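Local coordinates for fucolectin-related protein (Streptococcus pneumoniae, PDB 2J22) that binds fucose-containing glycans, probably blood group antigens, as a calcium-bearing carbohydrate-binding module of a pneumococcal virulence factor, at residues L17-R22 with I62-T67; S25-G30 with H51-S56; D55-W60 with R127-S132. All blocks are in the same frame, centred on the assembly; numbering follows the deposited sequence.

Interaction 1: residues L17-R22 with I62-T67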
loop_
_atom_site.group_PDB
_atom_site.type_symbol
_atom_site.label_atom_id
_atom_site.label_comp_id
_atom_site.label_asym_id
_atom_site.label_seq_id
_atom_site.Cartn_x
_atom_site.Cartn_y
_atom_site.Cartn_z
ATOM N N LEU A 17 -5.727 -9.365 3.157
ATOM C CA LEU A 17 -6.272 -10.183 2.070
ATOM C C LEU A 17 -7.766 -9.957 1.819
ATOM O O LEU A 17 -8.613 -10.179 2.709
ATOM C CB LEU A 17 -5.993 -11.670 2.300
ATOM C CG LEU A 17 -4.490 -11.968 2.371
ATOM C CD1 LEU A 17 -4.194 -13.350 2.989
ATOM C CD2 LEU A 17 -3.935 -11.854 0.956
ATOM N N THR A 18 -8.060 -9.469 0.616
ATOM C CA THR A 18 -9.436 -9.251 0.125
ATOM C C THR A 18 -10.233 -8.167 0.873
ATOM O O THR A 18 -11.441 -7.999 0.626
ATOM C CB THR A 18 -10.250 -10.574 0.107
ATOM O OG1 THR A 18 -10.778 -10.806 1.427
ATOM C CG2 THR A 18 -9.379 -11.781 -0.155
ATOM N N LYS A 19 -9.570 -7.416 1.761
ATOM C CA LYS A 19 -10.209 -6.226 2.342
ATOM C C LYS A 19 -10.600 -5.293 1.224
ATOM O O LYS A 19 -10.128 -5.442 0.089
ATOM C CB LYS A 19 -9.267 -5.502 3.294
ATOM C CG LYS A 19 -9.013 -6.279 4.573
ATOM C CD LYS A 19 -10.292 -6.364 5.389
ATOM C CE LYS A 19 -10.036 -7.020 6.759
ATOM N NZ LYS A 19 -9.776 -8.495 6.647
ATOM N N GLU A 20 -11.472 -4.345 1.513
ATOM C CA GLU A 20 -11.881 -3.394 0.485
ATOM C C GLU A 20 -10.754 -2.411 0.227
ATOM O O GLU A 20 -10.214 -1.812 1.188
ATOM C CB GLU A 20 -13.136 -2.631 0.927
ATOM C CG GLU A 20 -14.426 -3.404 0.645
ATOM C CD GLU A 20 -15.596 -2.868 1.470
ATOM O OE1 GLU A 20 -15.423 -2.712 2.718
ATOM O OE2 GLU A 20 -16.685 -2.592 0.879
ATOM N N THR A 21 -10.386 -2.276 -1.044
ATOM C CA THR A 21 -9.388 -1.287 -1.447
ATOM C C THR A 21 -9.930 -0.222 -2.400
ATOM O O THR A 21 -10.999 -0.409 -3.099
ATOM C CB THR A 21 -8.126 -1.974 -2.023
ATOM O OG1 THR A 21 -8.489 -2.750 -3.171
ATOM C CG2 THR A 21 -7.569 -2.982 -1.039
ATOM N N ARG A 22 -9.226 0.905 -2.459
ATOM C CA ARG A 22 -9.513 1.856 -3.511
ATOM C C ARG A 22 -8.262 2.707 -3.826
ATOM O O ARG A 22 -7.288 2.688 -3.072
ATOM C CB ARG A 22 -10.730 2.737 -3.134
ATOM C CG ARG A 22 -10.428 3.730 -2.075
ATOM C CD ARG A 22 -11.649 4.366 -1.441
ATOM N NE ARG A 22 -11.197 5.299 -0.402
ATOM C CZ ARG A 22 -11.388 6.602 -0.492
ATOM N NH1 ARG A 22 -12.026 7.093 -1.552
ATOM N NH2 ARG A 22 -10.961 7.410 0.455
ATOM N N ILE A 62 -6.502 1.077 1.859
ATOM C CA ILE A 62 -7.124 -0.177 2.303
ATOM C C ILE A 62 -7.941 0.109 3.569
ATOM O O ILE A 62 -7.486 0.834 4.462
ATOM C CB ILE A 62 -6.086 -1.274 2.551
ATOM C CG1 ILE A 62 -6.795 -2.595 2.914
ATOM C CG2 ILE A 62 -5.050 -0.814 3.632
ATOM C CD1 ILE A 62 -5.890 -3.777 3.061
ATOM N N ASP A 63 -9.178 -0.423 3.577
ATOM C CA ASP A 63 -10.129 -0.303 4.699
ATOM C C ASP A 63 -10.143 -1.671 5.371
ATOM O O ASP A 63 -10.536 -2.660 4.753
ATOM C CB ASP A 63 -11.535 0.095 4.205
ATOM C CG ASP A 63 -12.554 0.398 5.377
ATOM O OD1 ASP A 63 -12.290 0.163 6.557
ATOM O OD2 ASP A 63 -13.646 0.932 5.171
ATOM N N LEU A 64 -9.635 -1.735 6.608
ATOM C CA LEU A 64 -9.577 -3.001 7.365
ATOM C C LEU A 64 -10.938 -3.446 7.961
ATOM O O LEU A 64 -11.012 -4.529 8.526
ATOM C CB LEU A 64 -8.527 -2.932 8.478
ATOM C CG LEU A 64 -7.084 -2.638 8.051
ATOM C CD1 LEU A 64 -6.264 -2.415 9.294
ATOM C CD2 LEU A 64 -6.486 -3.817 7.180
ATOM N N ALA A 65 -11.984 -2.626 7.806
ATOM C CA ALA A 65 -13.384 -2.998 8.146
ATOM C C ALA A 65 -13.739 -2.774 9.627
ATOM O O ALA A 65 -14.915 -2.512 9.969
ATOM C CB ALA A 65 -13.708 -4.439 7.742
ATOM N N GLN A 66 -12.738 -2.909 10.492
ATOM C CA GLN A 66 -12.813 -2.389 11.862
ATOM C C GLN A 66 -11.408 -2.106 12.353
ATOM O O GLN A 66 -10.438 -2.549 11.732
ATOM C CB GLN A 66 -13.502 -3.390 12.773
ATOM C CG GLN A 66 -12.895 -4.761 12.738
ATOM C CD GLN A 66 -12.855 -5.406 14.115
ATOM O OE1 GLN A 66 -12.563 -6.591 14.219
ATOM N NE2 GLN A 66 -13.089 -4.614 15.176
ATOM N N THR A 67 -11.301 -1.388 13.476
ATOM C CA THR A 67 -10.028 -1.086 14.121
ATOM C C THR A 67 -9.297 -2.367 14.464
ATOM O O THR A 67 -9.912 -3.336 14.955
ATOM C CB THR A 67 -10.275 -0.224 15.384
ATOM O OG1 THR A 67 -10.889 1.011 14.991
ATOM C CG2 THR A 67 -8.964 0.215 16.049
HETATM O O HOH W 1 -12.665 -3.990 4.003
#
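Asp63 N gives its hydrogen to Glu20 O at 3.0 Å, an almost straight bond (174° at the hydrogen) that joins the antiparallel strands of 17-22 and 62-67. One residue along, Thr21 and Ile62 form a non-hydrogen-bonded pair. On the other side of the Glu20-Asp63 pair a water stands in for the second direct bond: it accepts from Glu20 N and donates to Asp63 O at 2.6 Å, with a longer bond to Glu20 OE1.

The side-chain packing is built on Lys19. Its CB sits 3.8 Å from Ile62 CD1, and the bend at chi2 (-67°) brings CD near the carbonyls of Asp63 and Leu64. Further out, Lys19 CE lies 3.2 Å from Leu64 O. The ammonium itself bonds to Ile15 O. On the same side of the sheet Thr21 CG2 packs on Ile62 CG1 at 4.0 Å.

Beyond the strand pair the chain turns a corner at Ala65 and Gln66. Asp63 OD1 accepts from Ala65 N (3.1 Å), closing an Asx turn; the N-H comes from above the carboxylate plane, and the same oxygen pairs with Lys124.

Strand 20-23 is the outermost strand of its five-stranded antiparallel sheet. Strand 59-64 lies between it and strand 125-130, and the loop residue Val36 packs against both Thr21 and Ile62.

Interaction 2: residues S25-G30 with H51-S56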
loop_
_atom_site.group_PDB
_atom_site.type_symbol
_atom_site.label_atom_id
_atom_site.label_comp_id
_atom_site.label_asym_id
_atom_site.label_seq_id
_atom_site.Cartn_x
_atom_site.Cartn_y
_atom_site.Cartn_z
ATOM N N SER A 25 -6.890 6.540 -9.047
ATOM C CA SER A 25 -7.448 6.240 -10.367
ATOM C C SER A 25 -6.870 4.893 -10.816
ATOM O O SER A 25 -6.031 4.330 -10.159
ATOM C CB SER A 25 -7.107 7.332 -11.405
ATOM O OG SER A 25 -5.691 7.423 -11.566
ATOM N N THR A 26 -7.263 4.390 -11.966
ATOM C CA THR A 26 -6.713 3.090 -12.371
ATOM C C THR A 26 -6.268 3.154 -13.820
ATOM O O THR A 26 -6.993 3.718 -14.689
ATOM C CB THR A 26 -7.810 2.040 -12.209
ATOM O OG1 THR A 26 -8.159 1.891 -10.816
ATOM C CG2 THR A 26 -7.354 0.660 -12.687
ATOM N N ASP A 27 -5.088 2.604 -14.099
ATOM C CA ASP A 27 -4.611 2.538 -15.481
ATOM C C ASP A 27 -4.121 1.117 -15.742
ATOM O O ASP A 27 -3.727 0.428 -14.818
ATOM C CB ASP A 27 -3.490 3.532 -15.657
ATOM C CG ASP A 27 -3.574 4.310 -16.959
ATOM O OD1 ASP A 27 -4.526 4.111 -17.722
ATOM O OD2 ASP A 27 -2.701 5.144 -17.290
ATOM N N TYR A 28 -4.236 0.648 -16.979
ATOM C CA TYR A 28 -3.567 -0.629 -17.366
ATOM C C TYR A 28 -4.119 -1.832 -16.627
ATOM O O TYR A 28 -3.430 -2.776 -16.300
ATOM C CB TYR A 28 -2.041 -0.543 -17.206
ATOM C CG TYR A 28 -1.445 0.635 -17.952
ATOM C CD1 TYR A 28 -1.519 0.706 -19.348
ATOM C CD2 TYR A 28 -0.789 1.688 -17.270
ATOM C CE1 TYR A 28 -1.012 1.811 -20.066
ATOM C CE2 TYR A 28 -0.253 2.814 -17.977
ATOM C CZ TYR A 28 -0.373 2.857 -19.376
ATOM O OH TYR A 28 0.162 3.923 -20.088
ATOM N N ASN A 29 -5.410 -1.807 -16.362
ATOM C CA ASN A 29 -6.003 -2.854 -15.542
ATOM C C ASN A 29 -5.337 -3.056 -14.170
ATOM O O ASN A 29 -5.360 -4.169 -13.606
ATOM C CB ASN A 29 -6.078 -4.160 -16.377
ATOM C CG ASN A 29 -7.269 -4.145 -17.336
ATOM O OD1 ASN A 29 -8.175 -3.351 -17.139
ATOM N ND2 ASN A 29 -7.258 -5.003 -18.378
ATOM N N GLY A 30 -4.719 -1.994 -13.623
ATOM C CA GLY A 30 -4.029 -2.139 -12.342
ATOM C C GLY A 30 -4.921 -1.932 -11.150
ATOM O O GLY A 30 -4.689 -1.040 -10.364
ATOM N N HIS A 51 -1.888 -0.004 -10.493
ATOM C CA HIS A 51 -1.424 1.068 -11.383
ATOM C C HIS A 51 -2.422 2.204 -11.394
ATOM O O HIS A 51 -3.604 1.983 -11.753
ATOM C CB HIS A 51 -1.198 0.550 -12.821
ATOM C CG HIS A 51 -0.129 1.304 -13.574
ATOM N ND1 HIS A 51 -0.062 2.679 -13.618
ATOM C CD2 HIS A 51 0.919 0.857 -14.302
ATOM C CE1 HIS A 51 0.968 3.051 -14.363
ATOM N NE2 HIS A 51 1.591 1.960 -14.780
ATOM N N THR A 52 -2.023 3.369 -10.906
ATOM C CA THR A 52 -2.850 4.565 -11.083
ATOM C C THR A 52 -2.518 5.251 -12.392
ATOM O O THR A 52 -1.490 4.963 -13.035
ATOM C CB THR A 52 -2.731 5.553 -9.863
ATOM O OG1 THR A 52 -1.415 6.120 -9.866
ATOM C CG2 THR A 52 -2.779 4.779 -8.459
ATOM N N LYS A 53 -3.383 6.181 -12.799
ATOM C CA LYS A 53 -2.998 7.217 -13.727
ATOM C C LYS A 53 -1.939 8.150 -13.156
ATOM O O LYS A 53 -1.540 8.027 -12.004
ATOM C CB LYS A 53 -4.203 8.012 -14.158
ATOM C CG LYS A 53 -5.120 7.166 -15.063
ATOM C CD LYS A 53 -6.480 7.823 -15.196
ATOM C CE LYS A 53 -7.178 7.486 -16.487
ATOM N NZ LYS A 53 -7.544 6.054 -16.556
ATOM N N GLU A 54 -1.587 9.167 -13.938
ATOM C CA GLU A 54 -0.522 10.067 -13.515
ATOM C C GLU A 54 -1.097 11.180 -12.615
ATOM O O GLU A 54 -1.257 12.338 -13.023
ATOM C CB GLU A 54 0.163 10.648 -14.723
ATOM C CG GLU A 54 0.922 9.628 -15.577
ATOM C CD GLU A 54 1.254 10.248 -16.922
ATOM O OE1 GLU A 54 0.353 10.400 -17.782
ATOM O OE2 GLU A 54 2.394 10.680 -17.085
ATOM N N ASP A 55 -1.452 10.820 -11.393
ATOM C CA ASP A 55 -2.333 11.695 -10.592
ATOM C C ASP A 55 -1.549 12.700 -9.748
ATOM O O ASP A 55 -0.305 12.601 -9.632
ATOM C CB ASP A 55 -3.232 10.859 -9.643
ATOM C CG ASP A 55 -4.290 10.099 -10.360
ATOM O OD1 ASP A 55 -4.811 10.560 -11.419
ATOM O OD2 ASP A 55 -4.676 9.011 -9.950
ATOM N N SER A 56 -2.278 13.624 -9.095
ATOM C CA SER A 56 -1.627 14.699 -8.358
ATOM C C SER A 56 -2.163 14.934 -6.905
ATOM O O SER A 56 -2.826 15.931 -6.662
ATOM C CB SER A 56 -1.727 16.016 -9.202
ATOM O OG SER A 56 -1.334 15.782 -10.530
HETATM O O HOH W 2 -0.532 5.724 -15.582
#
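Ser25 OG is gripped by two groups of 51-56: it donates to Asp55 OD2 in a very short bond of 2.5 Å and accepts from Lys53 N at 2.9 Å, the latter rather bent (139°). A chi1 of 61° sets OG between the backbone N and the carbonyl carbon, within bonding distance of both. Asp55 OD2 also accepts from Ser24 OG.

The Lys53 chain runs on past Ser25, crosses the Asp27 side chain at about a right angle, and delivers NZ to Thr26 O at 3.0 Å; its salt bridge to Asp27 OD1 is long. A water bonded to both Asp27 OD2 and Thr52 O links the loops again.

Backbone bonds hold His51 at the type I' turn of residues 27-30: Asp27 N donates to His51 O (2.8 Å), and His51 N to Gly30 O. Tyr28, on the turn, meets the imidazole in a T-shaped stack, planes at 65°, with CD2 over the centre of the His51 ring, 3.4 Å above its plane. His51 ND1 donates to Thr52 O at 2.8 Å, nearly in its own ring plane, which fixes the ring's rotation.

With ND1 the donor, its proton is placed, while the charge of the imidazole stays open. Two hydrogen bonds received by Asp55 OD2 would be expected to stabilise the carboxylate as an anion, and the amine of Lys53 probably softens the charge of Asp27.

Interaction 3: residues D55-W60 with R127-S132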
loop_
_atom_site.group_PDB
_atom_site.type_symbol
_atom_site.label_atom_id
_atom_site.label_comp_id
_atom_site.label_asym_id
_atom_site.label_seq_id
_atom_site.Cartn_x
_atom_site.Cartn_y
_atom_site.Cartn_z
ATOM N N ASP A 55 -1.452 10.820 -11.393
ATOM C CA ASP A 55 -2.333 11.695 -10.592
ATOM C C ASP A 55 -1.549 12.700 -9.748
ATOM O O ASP A 55 -0.305 12.601 -9.632
ATOM C CB ASP A 55 -3.232 10.859 -9.643
ATOM C CG ASP A 55 -4.290 10.099 -10.360
ATOM O OD1 ASP A 55 -4.811 10.560 -11.419
ATOM O OD2 ASP A 55 -4.676 9.011 -9.950
ATOM N N SER A 56 -2.278 13.624 -9.095
ATOM C CA SER A 56 -1.627 14.699 -8.358
ATOM C C SER A 56 -2.163 14.934 -6.905
ATOM O O SER A 56 -2.826 15.931 -6.662
ATOM C CB SER A 56 -1.727 16.016 -9.202
ATOM O OG SER A 56 -1.334 15.782 -10.530
ATOM N N PRO A 57 -1.864 14.066 -5.925
ATOM C CA PRO A 57 -1.021 12.874 -6.068
ATOM C C PRO A 57 -1.746 11.587 -6.438
ATOM O O PRO A 57 -2.960 11.449 -6.261
ATOM C CB PRO A 57 -0.487 12.693 -4.624
ATOM C CG PRO A 57 -1.628 13.180 -3.760
ATOM C CD PRO A 57 -2.293 14.284 -4.515
ATOM N N SER A 58 -0.967 10.593 -6.859
ATOM C CA SER A 58 -1.399 9.203 -6.814
ATOM C C SER A 58 -1.390 8.620 -5.401
ATOM O O SER A 58 -0.444 8.823 -4.637
ATOM C CB SER A 58 -0.534 8.315 -7.734
ATOM O OG SER A 58 -0.425 8.885 -9.037
ATOM N N TRP A 59 -2.439 7.855 -5.060
ATOM C CA TRP A 59 -2.491 7.222 -3.765
ATOM C C TRP A 59 -3.312 5.918 -3.875
ATOM O O TRP A 59 -4.011 5.690 -4.840
ATOM C CB TRP A 59 -3.064 8.198 -2.689
ATOM C CG TRP A 59 -4.453 8.751 -3.070
ATOM C CD1 TRP A 59 -4.721 9.964 -3.608
ATOM C CD2 TRP A 59 -5.716 8.097 -2.913
ATOM N NE1 TRP A 59 -6.075 10.106 -3.829
ATOM C CE2 TRP A 59 -6.709 8.967 -3.412
ATOM C CE3 TRP A 59 -6.116 6.841 -2.405
ATOM C CZ2 TRP A 59 -8.073 8.619 -3.452
ATOM C CZ3 TRP A 59 -7.461 6.485 -2.432
ATOM C CH2 TRP A 59 -8.440 7.393 -2.943
ATOM N N TRP A 60 -3.205 5.104 -2.845
ATOM C CA TRP A 60 -3.929 3.848 -2.705
ATOM C C TRP A 60 -4.296 3.642 -1.233
ATOM O O TRP A 60 -3.563 4.042 -0.310
ATOM C CB TRP A 60 -3.060 2.690 -3.252
ATOM C CG TRP A 60 -3.525 1.286 -2.968
ATOM C CD1 TRP A 60 -3.990 0.401 -3.884
ATOM C CD2 TRP A 60 -3.391 0.570 -1.744
ATOM N NE1 TRP A 60 -4.205 -0.809 -3.286
ATOM C CE2 TRP A 60 -3.822 -0.741 -1.984
ATOM C CE3 TRP A 60 -2.896 0.898 -0.459
ATOM C CZ2 TRP A 60 -3.899 -1.715 -0.982
ATOM C CZ3 TRP A 60 -2.918 -0.078 0.544
ATOM C CH2 TRP A 60 -3.439 -1.371 0.277
ATOM N N ARG A 127 -3.278 4.339 3.961
ATOM C CA ARG A 127 -3.142 5.057 2.703
ATOM C C ARG A 127 -1.669 5.129 2.357
ATOM O O ARG A 127 -0.811 5.400 3.241
ATOM C CB ARG A 127 -3.602 6.457 2.894
ATOM C CG ARG A 127 -3.771 7.276 1.609
ATOM C CD ARG A 127 -5.209 7.798 1.614
ATOM N NE ARG A 127 -5.246 8.956 0.871
ATOM C CZ ARG A 127 -6.294 9.424 0.220
ATOM N NH1 ARG A 127 -7.489 8.838 0.235
ATOM N NH2 ARG A 127 -6.105 10.522 -0.436
ATOM N N ILE A 128 -1.338 4.854 1.104
ATOM C CA ILE A 128 0.039 5.086 0.669
ATOM C C ILE A 128 -0.127 6.205 -0.385
ATOM O O ILE A 128 -0.932 6.041 -1.300
ATOM C CB ILE A 128 0.602 3.790 0.036
ATOM C CG1 ILE A 128 0.799 2.679 1.090
ATOM C CG2 ILE A 128 1.939 4.136 -0.688
ATOM C CD1 ILE A 128 1.186 1.328 0.516
ATOM N N SER A 129 0.597 7.326 -0.276
ATOM C CA SER A 129 0.382 8.489 -1.149
ATOM C C SER A 129 1.724 9.047 -1.559
ATOM O O SER A 129 2.543 9.436 -0.664
ATOM C CB SER A 129 -0.433 9.596 -0.405
ATOM O OG SER A 129 -0.890 10.659 -1.270
ATOM N N LEU A 130 1.936 9.178 -2.881
ATOM C CA LEU A 130 3.226 9.671 -3.407
ATOM C C LEU A 130 3.319 11.205 -3.175
ATOM O O LEU A 130 2.294 11.885 -3.252
ATOM C CB LEU A 130 3.294 9.351 -4.908
ATOM C CG LEU A 130 3.258 7.859 -5.306
ATOM C CD1 LEU A 130 3.419 7.667 -6.852
ATOM C CD2 LEU A 130 4.325 7.030 -4.620
ATOM N N ARG A 131 4.503 11.728 -2.826
ATOM C CA ARG A 131 4.653 13.173 -2.635
ATOM C C ARG A 131 5.090 13.955 -3.901
ATOM O O ARG A 131 4.945 15.171 -3.958
ATOM C CB ARG A 131 5.578 13.500 -1.447
ATOM C CG ARG A 131 4.925 13.280 -0.097
ATOM C CD ARG A 131 3.638 14.122 0.182
ATOM N NE ARG A 131 3.892 15.471 0.731
ATOM C CZ ARG A 131 4.436 15.707 1.937
ATOM N NH1 ARG A 131 4.779 14.686 2.732
ATOM N NH2 ARG A 131 4.640 16.962 2.353
ATOM N N SER A 132 5.590 13.243 -4.918
ATOM C CA SER A 132 5.773 13.800 -6.267
ATOM C C SER A 132 4.559 13.627 -7.132
ATOM O O SER A 132 4.185 12.477 -7.484
ATOM C CB SER A 132 7.009 13.191 -6.973
ATOM O OG SER A 132 8.114 13.128 -6.065
HETATM O O HOH W 3 1.857 11.083 -7.806
#
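Trp59 carries the guanidinium of Arg127 flat on its indole, planes 13° apart, with CZ 3.7 Å from the centroid of the six-membered ring. NH2 lies over the face toward the five-membered ring, 3.4 Å from Trp59 CE2, and NH1 lies over the six-membered ring. The chain is bent at chi2 (125°, off the usual staggered values), which places CD; the remaining torsions lay the guanidinium over the indole. The stack is a cation-pi contact; Arg127 NH1 also forms a salt bridge with Glu61.

Between the backbones the ladder is well satisfied. Trp60 and Ile128 are a hydrogen-bonded antiparallel pair: Ile128 N donates to Trp60 O at 2.8 Å, and Trp60 N returns a bond to Ile128 O at 2.9 Å. Trp59 with Ser129 is the non-hydrogen-bonded pair between, followed by Leu130 N to Ser58 O at 3.0 Å. Trp59 N bonds instead to Ser24 OG, and Trp60 NE1 is taken by Ser32 O.

Beyond the paired residues, a water accepts from Ser58 N and donates to Ser132 O at 2.7 Å, bridging the segments. The buried Ser58 OG accepts from Asp55 N (3.2 Å) and also bonds to Ile135 O. Pro57, after a cis peptide bond, lays CB against Leu130 O.

On the face away from the Trp59-Arg127 stack, Trp60 CE3 approaches Ile128 CD1 at 4.2 Å, and both side chains pack on Leu139 and Val142 of strand 139-146. That strand belongs to the second sheet, so this face lines the interior of the beta sandwich, the jelly-roll arrangement of galactose-binding-like domains to which fucolectin-type modules belong.

How the interactions relate
Interactions 1 and 3 share strand 59-64: 17-22 pairs with one of its edges and 127-132 with the other. Thr21 CG2 packs on Trp60 CZ2 at 3.9 Å, while Arg22 NH2 lies 3.8 Å from Arg127 NH1, like charges each matched by Glu61. Interaction 2 joins two parts of the long loop between strands 20-23 and 59-64; its centre is about 11 Å from that of interaction 3. The two share Asp55 and Ser56, and Ser58 OG probably makes a weak hydrogen bond to Thr52 OG1 at 3.1 Å. Thr21 and Gly30 lie about 10 Å, Trp60 about 9 Å, from the calcium ion, which is held instead by Leu34, Asp37, Asn39, Ser48, Ala140 and Glu141.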